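Local coordinates for convulxin alpha (Crotalus durissus, PDB 1UMR), which activates platelets as a snake venom lectin by binding the platelet collagen receptor glycoprotein VI, at residues His40-Lys45 against Val68-Arg73. Sequence-based numbering, arbitrary orientation.
Sequences HLVSIK and VSIGLR
The backbones of 40-45 and 68-73 come closest where Leu-41 faces Gly-71, with CA of Leu-41 4.6 Å from CA of Gly-71. One main-chain hydrogen bond joins them, from Gly-71 N to Val-42 O, 2.8 Å long. It is bent at the hydrogen (134°), although the donor lies in the plane of the carbonyl. Gly-71 sits in the break of strand 67-74, and its CA packs against Leu-41 CB at 3.5 Å.

Leu-41 has CG anti to its own carbonyl carbon (chi1 -76°). This lays its branches along the backbone of 68-73, with CD1 3.8 Å from Ile-70 O and CD2 near Ser-69 O. The side chains of Val-42 and Ile-70 meet at a slant, and their CG2 methyls touch at 3.7 Å. CG1 of Ile-70 is wedged between its own N and carbonyl carbon (chi1 70°), which goes with CG2 facing Val-42. Ile-44 CD1 reaches the same Ile-70 methyl more loosely, at 4.5 Å.

The contact is buried in the C-type lectin fold, where strand 40-41, at the edge of one antiparallel sheet, meets strand 67-74 of the other. Strand 125-131 makes backbone hydrogen bonds to both segments, through Val-128 to Val-42 and Pro-126 to Ser-69. From helix 25-35, Trp-25 packs on Leu-41 and its NE1 hydrogen-bonds Ile-70 O. Beyond Gly-71, Leu-72 and Arg-73 pair with a strand of another protein chain, which continues the sheet across the interface.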
ATOM      1  N   HIS A  40     -18.874  18.979 -44.411  1.00 38.21           N
ATOM      2  CA  HIS A  40     -18.725  17.522 -44.333  1.00 38.33           C
ATOM      3  C   HIS A  40     -20.112  16.898 -44.015  1.00 46.12           C
ATOM      4  O   HIS A  40     -21.011  17.674 -43.611  1.00 42.53           O
ATOM      5  CB  HIS A  40     -17.849  17.231 -43.153  1.00 40.67           C
ATOM      6  CG  HIS A  40     -16.432  17.487 -43.456  1.00 39.64           C
ATOM      7  ND1 HIS A  40     -15.708  18.533 -42.892  1.00 42.28           N
ATOM      8  CD2 HIS A  40     -15.626  16.902 -44.359  1.00 28.06           C
ATOM      9  CE1 HIS A  40     -14.486  18.528 -43.409  1.00 34.84           C
ATOM     10  NE2 HIS A  40     -14.418  17.554 -44.303  1.00 34.85           N
ATOM     11  N   LEU A  41     -20.306  15.563 -44.196  1.00 38.12           N
ATOM     12  CA  LEU A  41     -21.460  14.913 -43.552  1.00 42.77           C
ATOM     13  C   LEU A  41     -21.516  15.377 -42.066  1.00 43.29           C
ATOM     14  O   LEU A  41     -20.472  15.665 -41.501  1.00 41.69           O
ATOM     15  CB  LEU A  41     -21.315  13.408 -43.594  1.00 37.81           C
ATOM     16  CG  LEU A  41     -21.627  12.904 -44.988  1.00 38.70           C
ATOM     17  CD1 LEU A  41     -21.142  11.394 -44.999  1.00 41.71           C
ATOM     18  CD2 LEU A  41     -23.200  13.082 -45.135  1.00 36.04           C
ATOM     19  N   VAL A  42     -22.690  15.479 -41.436  1.00 42.72           N
ATOM     20  CA  VAL A  42     -22.666  15.834 -40.025  1.00 36.11           C
ATOM     21  C   VAL A  42     -21.752  14.938 -39.145  1.00 36.81           C
ATOM     22  O   VAL A  42     -21.715  13.719 -39.252  1.00 40.03           O
ATOM     23  CB  VAL A  42     -24.001  15.578 -39.246  1.00 41.98           C
ATOM     24  CG1 VAL A  42     -24.633  16.746 -38.650  1.00 42.20           C
ATOM     25  CG2 VAL A  42     -24.858  14.599 -39.799  1.00 31.88           C
ATOM     26  N   SER A  43     -21.191  15.584 -38.139  1.00 36.42           N
ATOM     27  CA  SER A  43     -20.628  15.034 -36.953  1.00 36.01           C
ATOM     28  C   SER A  43     -21.449  15.452 -35.680  1.00 41.58           C
ATOM     29  O   SER A  43     -21.971  16.543 -35.570  1.00 37.42           O
ATOM     30  CB  SER A  43     -19.180  15.553 -36.807  1.00 36.04           C
ATOM     31  OG  SER A  43     -19.090  16.960 -36.690  1.00 46.35           O
ATOM     32  N   ILE A  44     -21.519  14.613 -34.687  1.00 34.50           N
ATOM     33  CA  ILE A  44     -22.488  14.893 -33.680  1.00 36.04           C
ATOM     34  C   ILE A  44     -21.667  14.665 -32.426  1.00 39.55           C
ATOM     35  O   ILE A  44     -21.197  13.543 -32.226  1.00 38.68           O
ATOM     36  CB  ILE A  44     -23.583  13.848 -33.755  1.00 41.26           C
ATOM     37  CG1 ILE A  44     -24.304  13.976 -35.070  1.00 43.20           C
ATOM     38  CG2 ILE A  44     -24.408  13.862 -32.520  1.00 27.05           C
ATOM     39  CD1 ILE A  44     -25.510  13.129 -35.211  1.00 42.54           C
ATOM     40  N   LYS A  45     -21.421  15.755 -31.672  1.00 39.52           N
ATOM     41  CA  LYS A  45     -20.361  15.838 -30.664  1.00 38.75           C
ATOM     42  C   LYS A  45     -20.858  16.079 -29.283  1.00 44.86           C
ATOM     43  O   LYS A  45     -20.018  16.237 -28.374  1.00 44.52           O
ATOM     44  CB  LYS A  45     -19.322  16.911 -31.020  1.00 40.76           C
ATOM     45  CG  LYS A  45     -18.568  16.489 -32.369  1.00 41.82           C
ATOM     46  CD  LYS A  45     -17.265  17.170 -32.618  1.00 50.41           C
ATOM     47  CE  LYS A  45     -16.985  17.215 -34.118  1.00 56.68           C
ATOM     48  NZ  LYS A  45     -15.638  17.700 -34.630  1.00 48.93           N
ATOM     49  N   VAL A  68     -30.645   8.243 -42.508  1.00 49.77           N
ATOM     50  CA  VAL A  68     -29.826   9.431 -42.896  1.00 47.91           C
ATOM     51  C   VAL A  68     -28.358   9.178 -42.611  1.00 38.87           C
ATOM     52  O   VAL A  68     -27.970   8.783 -41.490  1.00 35.82           O
ATOM     53  CB  VAL A  68     -30.308  10.745 -42.209  1.00 49.03           C
ATOM     54  CG1 VAL A  68     -29.697  11.979 -42.878  1.00 49.90           C
ATOM     55  CG2 VAL A  68     -31.784  10.894 -42.394  1.00 44.09           C
ATOM     56  N   SER A  69     -27.540   9.358 -43.623  1.00 39.59           N
ATOM     57  CA  SER A  69     -26.079   9.173 -43.416  1.00 37.82           C
ATOM     58  C   SER A  69     -25.507  10.227 -42.397  1.00 44.43           C
ATOM     59  O   SER A  69     -25.868  11.394 -42.454  1.00 44.34           O
ATOM     60  CB  SER A  69     -25.341   9.295 -44.743  1.00 35.04           C
ATOM     61  OG  SER A  69     -25.294   8.069 -45.485  1.00 38.98           O
ATOM     62  N   ILE A  70     -24.627   9.822 -41.483  1.00 39.48           N
ATOM     63  CA  ILE A  70     -23.774  10.782 -40.782  1.00 38.60           C
ATOM     64  C   ILE A  70     -22.248  10.425 -41.050  1.00 43.61           C
ATOM     65  O   ILE A  70     -21.902   9.492 -41.826  1.00 37.19           O
ATOM     66  CB  ILE A  70     -24.070  10.815 -39.390  1.00 38.65           C
ATOM     67  CG1 ILE A  70     -23.580   9.501 -38.814  1.00 38.33           C
ATOM     68  CG2 ILE A  70     -25.596  11.042 -39.175  1.00 36.77           C
ATOM     69  CD1 ILE A  70     -23.989   9.208 -37.465  1.00 40.01           C
ATOM     70  N   GLY A  71     -21.343  11.219 -40.495  1.00 45.04           N
ATOM     71  CA  GLY A  71     -19.987  11.350 -41.033  1.00 36.50           C
ATOM     72  C   GLY A  71     -19.006  10.380 -40.351  1.00 37.15           C
ATOM     73  O   GLY A  71     -17.775  10.562 -40.433  1.00 41.76           O
ATOM     74  N   LEU A  72     -19.503   9.325 -39.695  1.00 32.32           N
ATOM     75  CA  LEU A  72     -18.552   8.419 -39.030  1.00 39.90           C
ATOM     76  C   LEU A  72     -18.228   7.272 -39.899  1.00 40.60           C
ATOM     77  O   LEU A  72     -19.133   6.533 -40.445  1.00 39.48           O
ATOM     78  CB  LEU A  72     -19.138   7.895 -37.736  1.00 37.12           C
ATOM     79  CG  LEU A  72     -18.721   8.426 -36.401  1.00 40.68           C
ATOM     80  CD1 LEU A  72     -19.503   7.588 -35.278  1.00 35.56           C
ATOM     81  CD2 LEU A  72     -17.171   8.411 -36.102  1.00 44.68           C
ATOM     82  N   ARG A  73     -16.947   6.995 -39.999  1.00 39.48           N
ATOM     83  CA  ARG A  73     -16.618   5.885 -40.919  1.00 38.42           C
ATOM     84  C   ARG A  73     -15.420   5.140 -40.340  1.00 42.71           C
ATOM     85  O   ARG A  73     -14.563   5.777 -39.681  1.00 38.41           O
ATOM     86  CB  ARG A  73     -16.416   6.408 -42.371  1.00 32.85           C
ATOM     87  CG  ARG A  73     -15.594   5.475 -43.394  1.00 46.47           C
ATOM     88  CD  ARG A  73     -15.670   5.865 -44.947  1.00 53.53           C
ATOM     89  NE  ARG A  73     -15.410   4.676 -45.809  1.00 72.42           N
ATOM     90  CZ  ARG A  73     -15.803   4.351 -47.132  1.00 76.16           C
ATOM     91  NH1 ARG A  73     -16.498   5.133 -47.988  1.00 68.28           N
ATOM     92  NH2 ARG A  73     -15.463   3.122 -47.591  1.00 77.03           N
TER